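Local coordinates for CYTH domain-containing protein (Pyrococcus horikoshii, PDB 2DC4) that is of unknown function but has a CYTH domain of the adenylate cyclase class IV-like type, so it may act on phosphorylated substrates such as nucleotides or polyphosphates, at residues Y35-V46 and A83-K93. Residues are numbered along the deposited sequence; the frame is centred on the assembly and turned at random.
Sequences YFELPSPKLLRV and AIELFKRLGFK
Phe36 reaches across to the helix 83-89 and lays its ring against Phe87, Lys88 and Ile84. CB sits beside the carbonyl O of Lys93 and the CB of Phe92. With CG beside the backbone N (chi1 -74°), the ring runs out to the last turns of the helix: CG and CD2 lie under Phe87 CB, CD2 also near Phe87 CD2; CD1 lies 3.8 Å from Phe92 CB, CE1 has Lys88 CG at the ring edge, and CE2 comes against Phe87 CD2. At the tip, Phe36 CZ ends 3.6 Å from Ile84 O and also meets Ile84 CG2. Over one face, Phe87 CB stands 3.6 Å from the centroid of the Phe36 ring, a CH-pi contact almost on the ring normal. The two phenyl planes are inclined at 55°, an oblique aromatic pair.

Phe87 passes the packing on to strand 42-46, taking Leu44 CD2 over one face and Val46 CG2 at its edge. Val46 CB then lies 3.8 Å from Ile84 CG1. Trimming Phe36 to an alanine would probably open a gap between strand and helix and leave Phe87 CB and Ile84 CG2 without their aromatic neighbour.

Past the Schellman motif at Gly91, the chain turns back toward the sheet. Glu37 N donates to Lys93 O at 2.9 Å, nearly straight, while one water bridges Glu37 O and Lys93 N. Leu38 CD2 comes within 3.4 Å of Phe92 CE1, and Leu38 also packs on Leu90 of the second subunit.

The helix thus rests on the antiparallel barrel of the CYTH fold through aromatic and aliphatic carbon, with polar bonding between the segments confined to the backbone of Glu37 and Lys93, which suggests that shape fit rather than charge sets its seat.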
loop_
_atom_site.group_PDB
_atom_site.type_symbol
_atom_site.label_atom_id
_atom_site.label_comp_id
_atom_site.label_asym_id
_atom_site.label_seq_id
_atom_site.Cartn_x
_atom_site.Cartn_y
_atom_site.Cartn_z
ATOM N N TYR A 35 3.408 7.727 11.455
ATOM C CA TYR A 35 3.508 6.438 12.131
ATOM C C TYR A 35 2.204 5.968 12.738
ATOM O O TYR A 35 1.404 6.768 13.212
ATOM C CB TYR A 35 4.556 6.489 13.245
ATOM C CG TYR A 35 5.985 6.427 12.765
ATOM C CD1 TYR A 35 6.613 7.550 12.234
ATOM C CD2 TYR A 35 6.712 5.240 12.853
ATOM C CE1 TYR A 35 7.933 7.496 11.803
ATOM C CE2 TYR A 35 8.034 5.173 12.423
ATOM C CZ TYR A 35 8.637 6.303 11.902
ATOM O OH TYR A 35 9.942 6.240 11.472
ATOM N N PHE A 36 2.012 4.654 12.725
ATOM C CA PHE A 36 0.826 4.024 13.285
ATOM C C PHE A 36 1.273 3.086 14.393
ATOM O O PHE A 36 2.191 2.292 14.212
ATOM C CB PHE A 36 0.078 3.256 12.196
ATOM C CG PHE A 36 -0.657 4.144 11.247
ATOM C CD1 PHE A 36 -1.912 4.642 11.578
ATOM C CD2 PHE A 36 -0.076 4.531 10.043
ATOM C CE1 PHE A 36 -2.582 5.518 10.724
ATOM C CE2 PHE A 36 -0.733 5.403 9.184
ATOM C CZ PHE A 36 -1.989 5.900 9.523
ATOM N N GLU A 37 0.616 3.183 15.542
ATOM C CA GLU A 37 0.972 2.370 16.694
ATOM C C GLU A 37 0.721 0.873 16.552
ATOM O O GLU A 37 -0.400 0.427 16.302
ATOM C CB GLU A 37 0.263 2.905 17.942
ATOM C CG GLU A 37 0.539 2.104 19.202
ATOM C CD GLU A 37 0.185 2.864 20.466
ATOM O OE1 GLU A 37 -0.900 3.484 20.507
ATOM O OE2 GLU A 37 0.989 2.834 21.423
ATOM N N LEU A 38 1.791 0.105 16.715
ATOM C CA LEU A 38 1.732 -1.347 16.636
ATOM C C LEU A 38 2.312 -1.874 17.934
ATOM O O LEU A 38 2.996 -1.148 18.655
ATOM C CB LEU A 38 2.586 -1.872 15.482
ATOM C CG LEU A 38 2.161 -1.563 14.050
ATOM C CD1 LEU A 38 3.117 -2.254 13.088
ATOM C CD2 LEU A 38 0.737 -2.045 13.825
ATOM N N PRO A 39 2.042 -3.145 18.257
ATOM C CA PRO A 39 2.598 -3.680 19.500
ATOM C C PRO A 39 4.110 -3.805 19.354
ATOM O O PRO A 39 4.618 -4.022 18.253
ATOM C CB PRO A 39 1.904 -5.034 19.630
ATOM C CG PRO A 39 1.709 -5.443 18.202
ATOM C CD PRO A 39 1.231 -4.158 17.560
ATOM N N SER A 40 4.829 -3.653 20.460
ATOM C CA SER A 40 6.281 -3.762 20.431
ATOM C C SER A 40 6.679 -5.147 19.934
ATOM O O SER A 40 6.004 -6.133 20.227
ATOM C CB SER A 40 6.856 -3.529 21.831
ATOM O OG SER A 40 8.263 -3.680 21.832
ATOM N N PRO A 41 7.785 -5.241 19.179
ATOM C CA PRO A 41 8.657 -4.136 18.773
ATOM C C PRO A 41 8.474 -3.810 17.293
ATOM O O PRO A 41 9.450 -3.673 16.557
ATOM C CB PRO A 41 10.035 -4.703 19.046
ATOM C CG PRO A 41 9.875 -6.099 18.516
ATOM C CD PRO A 41 8.479 -6.527 18.990
ATOM N N LYS A 42 7.224 -3.684 16.859
ATOM C CA LYS A 42 6.936 -3.405 15.458
ATOM C C LYS A 42 6.645 -1.936 15.159
ATOM O O LYS A 42 6.157 -1.199 16.017
ATOM C CB LYS A 42 5.763 -4.274 15.002
ATOM C CG LYS A 42 6.001 -5.758 15.243
ATOM C CD LYS A 42 4.773 -6.588 14.921
ATOM C CE LYS A 42 5.014 -8.053 15.232
ATOM N NZ LYS A 42 6.180 -8.592 14.472
ATOM N N LEU A 43 6.948 -1.529 13.928
ATOM C CA LEU A 43 6.737 -0.156 13.465
ATOM C C LEU A 43 5.989 -0.162 12.138
ATOM O O LEU A 43 6.162 -1.067 11.327
ATOM C CB LEU A 43 8.079 0.548 13.247
ATOM C CG LEU A 43 9.021 0.746 14.434
ATOM C CD1 LEU A 43 10.383 1.209 13.921
ATOM C CD2 LEU A 43 8.429 1.765 15.390
ATOM N N LEU A 44 5.166 0.858 11.922
ATOM C CA LEU A 44 4.417 0.992 10.675
ATOM C C LEU A 44 4.303 2.467 10.343
ATOM O O LEU A 44 3.894 3.271 11.181
ATOM C CB LEU A 44 3.008 0.400 10.800
ATOM C CG LEU A 44 2.105 0.537 9.562
ATOM C CD1 LEU A 44 2.725 -0.193 8.378
ATOM C CD2 LEU A 44 0.729 -0.028 9.872
ATOM N N ARG A 45 4.659 2.834 9.120
ATOM C CA ARG A 45 4.553 4.231 8.741
ATOM C C ARG A 45 4.299 4.392 7.259
ATOM O O ARG A 45 4.572 3.493 6.459
ATOM C CB ARG A 45 5.839 4.985 9.092
ATOM C CG ARG A 45 6.989 4.624 8.177
ATOM C CD ARG A 45 8.299 5.308 8.531
ATOM N NE ARG A 45 9.344 4.873 7.610
ATOM C CZ ARG A 45 10.592 4.595 7.968
ATOM N NH1 ARG A 45 10.960 4.705 9.237
ATOM N NH2 ARG A 45 11.466 4.188 7.056
ATOM N N VAL A 46 3.756 5.549 6.910
ATOM C CA VAL A 46 3.513 5.909 5.527
ATOM C C VAL A 46 4.421 7.110 5.313
ATOM O O VAL A 46 4.298 8.123 6.003
ATOM C CB VAL A 46 2.061 6.340 5.276
ATOM C CG1 VAL A 46 1.935 6.911 3.870
ATOM C CG2 VAL A 46 1.126 5.157 5.462
ATOM N N ALA A 83 -3.227 5.692 1.736
ATOM C CA ALA A 83 -2.616 4.699 2.615
ATOM C C ALA A 83 -2.840 5.069 4.081
ATOM O O ALA A 83 -3.080 4.204 4.928
ATOM C CB ALA A 83 -1.126 4.593 2.321
ATOM N N ILE A 84 -2.748 6.359 4.381
ATOM C CA ILE A 84 -2.961 6.826 5.745
ATOM C C ILE A 84 -4.427 6.611 6.125
ATOM O O ILE A 84 -4.730 6.144 7.224
ATOM C CB ILE A 84 -2.556 8.309 5.871
ATOM C CG1 ILE A 84 -1.026 8.404 5.824
ATOM C CG2 ILE A 84 -3.105 8.902 7.170
ATOM C CD1 ILE A 84 -0.476 9.797 5.586
ATOM N N GLU A 85 -5.331 6.924 5.204
ATOM C CA GLU A 85 -6.757 6.733 5.456
ATOM C C GLU A 85 -7.040 5.251 5.708
ATOM O O GLU A 85 -7.779 4.893 6.626
ATOM C CB GLU A 85 -7.581 7.210 4.259
ATOM C CG GLU A 85 -9.081 7.108 4.479
ATOM C CD GLU A 85 -9.875 7.371 3.225
ATOM O OE1 GLU A 85 -9.502 8.282 2.456
ATOM O OE2 GLU A 85 -10.886 6.669 3.013
ATOM N N LEU A 86 -6.449 4.392 4.886
ATOM C CA LEU A 86 -6.634 2.953 5.027
ATOM C C LEU A 86 -6.279 2.429 6.413
ATOM O O LEU A 86 -7.066 1.714 7.029
ATOM C CB LEU A 86 -5.794 2.205 3.989
ATOM C CG LEU A 86 -5.753 0.681 4.134
ATOM C CD1 LEU A 86 -7.131 0.110 3.853
ATOM C CD2 LEU A 86 -4.734 0.096 3.162
ATOM N N PHE A 87 -5.095 2.766 6.911
ATOM C CA PHE A 87 -4.714 2.261 8.221
ATOM C C PHE A 87 -5.615 2.785 9.329
ATOM O O PHE A 87 -5.893 2.073 10.293
ATOM C CB PHE A 87 -3.236 2.554 8.483
ATOM C CG PHE A 87 -2.321 1.751 7.606
ATOM C CD1 PHE A 87 -2.428 0.363 7.574
ATOM C CD2 PHE A 87 -1.384 2.371 6.776
ATOM C CE1 PHE A 87 -1.626 -0.398 6.735
ATOM C CE2 PHE A 87 -0.575 1.614 5.931
ATOM C CZ PHE A 87 -0.698 0.228 5.912
ATOM N N LYS A 88 -6.093 4.014 9.183
ATOM C CA LYS A 88 -7.003 4.562 10.180
ATOM C C LYS A 88 -8.310 3.772 10.134
ATOM O O LYS A 88 -8.861 3.415 11.172
ATOM C CB LYS A 88 -7.299 6.034 9.905
ATOM C CG LYS A 88 -6.150 6.980 10.200
ATOM C CD LYS A 88 -6.561 8.408 9.881
ATOM C CE LYS A 88 -5.453 9.397 10.165
ATOM N NZ LYS A 88 -5.868 10.772 9.762
ATOM N N ARG A 89 -8.805 3.499 8.930
ATOM C CA ARG A 89 -10.054 2.751 8.794
ATOM C C ARG A 89 -9.924 1.300 9.240
ATOM O O ARG A 89 -10.924 0.652 9.553
ATOM C CB ARG A 89 -10.571 2.826 7.356
ATOM C CG ARG A 89 -11.078 4.217 6.991
ATOM C CD ARG A 89 -11.814 4.245 5.660
ATOM N NE ARG A 89 -12.267 5.594 5.326
ATOM C CZ ARG A 89 -13.209 6.255 5.993
ATOM N NH1 ARG A 89 -13.812 5.695 7.033
ATOM N NH2 ARG A 89 -13.546 7.482 5.621
ATOM N N LEU A 90 -8.695 0.793 9.279
ATOM C CA LEU A 90 -8.454 -0.576 9.712
ATOM C C LEU A 90 -8.343 -0.638 11.235
ATOM O O LEU A 90 -8.177 -1.712 11.807
ATOM C CB LEU A 90 -7.180 -1.133 9.066
ATOM C CG LEU A 90 -7.267 -1.396 7.560
ATOM C CD1 LEU A 90 -5.930 -1.889 7.032
ATOM C CD2 LEU A 90 -8.360 -2.428 7.296
ATOM N N GLY A 91 -8.423 0.519 11.882
ATOM C CA GLY A 91 -8.357 0.555 13.335
ATOM C C GLY A 91 -7.044 0.996 13.952
ATOM O O GLY A 91 -6.927 1.073 15.177
ATOM N N PHE A 92 -6.049 1.283 13.122
ATOM C CA PHE A 92 -4.757 1.718 13.635
ATOM C C PHE A 92 -4.799 3.190 14.024
ATOM O O PHE A 92 -5.465 3.997 13.375
ATOM C CB PHE A 92 -3.668 1.470 12.588
ATOM C CG PHE A 92 -3.432 0.017 12.299
ATOM C CD1 PHE A 92 -2.752 -0.785 13.212
ATOM C CD2 PHE A 92 -3.916 -0.560 11.129
ATOM C CE1 PHE A 92 -2.560 -2.141 12.961
ATOM C CE2 PHE A 92 -3.729 -1.912 10.872
ATOM C CZ PHE A 92 -3.049 -2.705 11.788
ATOM N N LYS A 93 -4.087 3.531 15.091
ATOM C CA LYS A 93 -4.046 4.904 15.584
ATOM C C LYS A 93 -2.735 5.582 15.205
ATOM O O LYS A 93 -1.675 4.957 15.232
ATOM C CB LYS A 93 -4.193 4.913 17.110
ATOM C CG LYS A 93 -5.462 4.253 17.633
ATOM C CD LYS A 93 -6.694 5.098 17.354
ATOM C CE LYS A 93 -7.928 4.504 18.021
ATOM N NZ LYS A 93 -9.128 5.372 17.869
HETATM O O HOH W 1 -2.880 1.261 16.498
#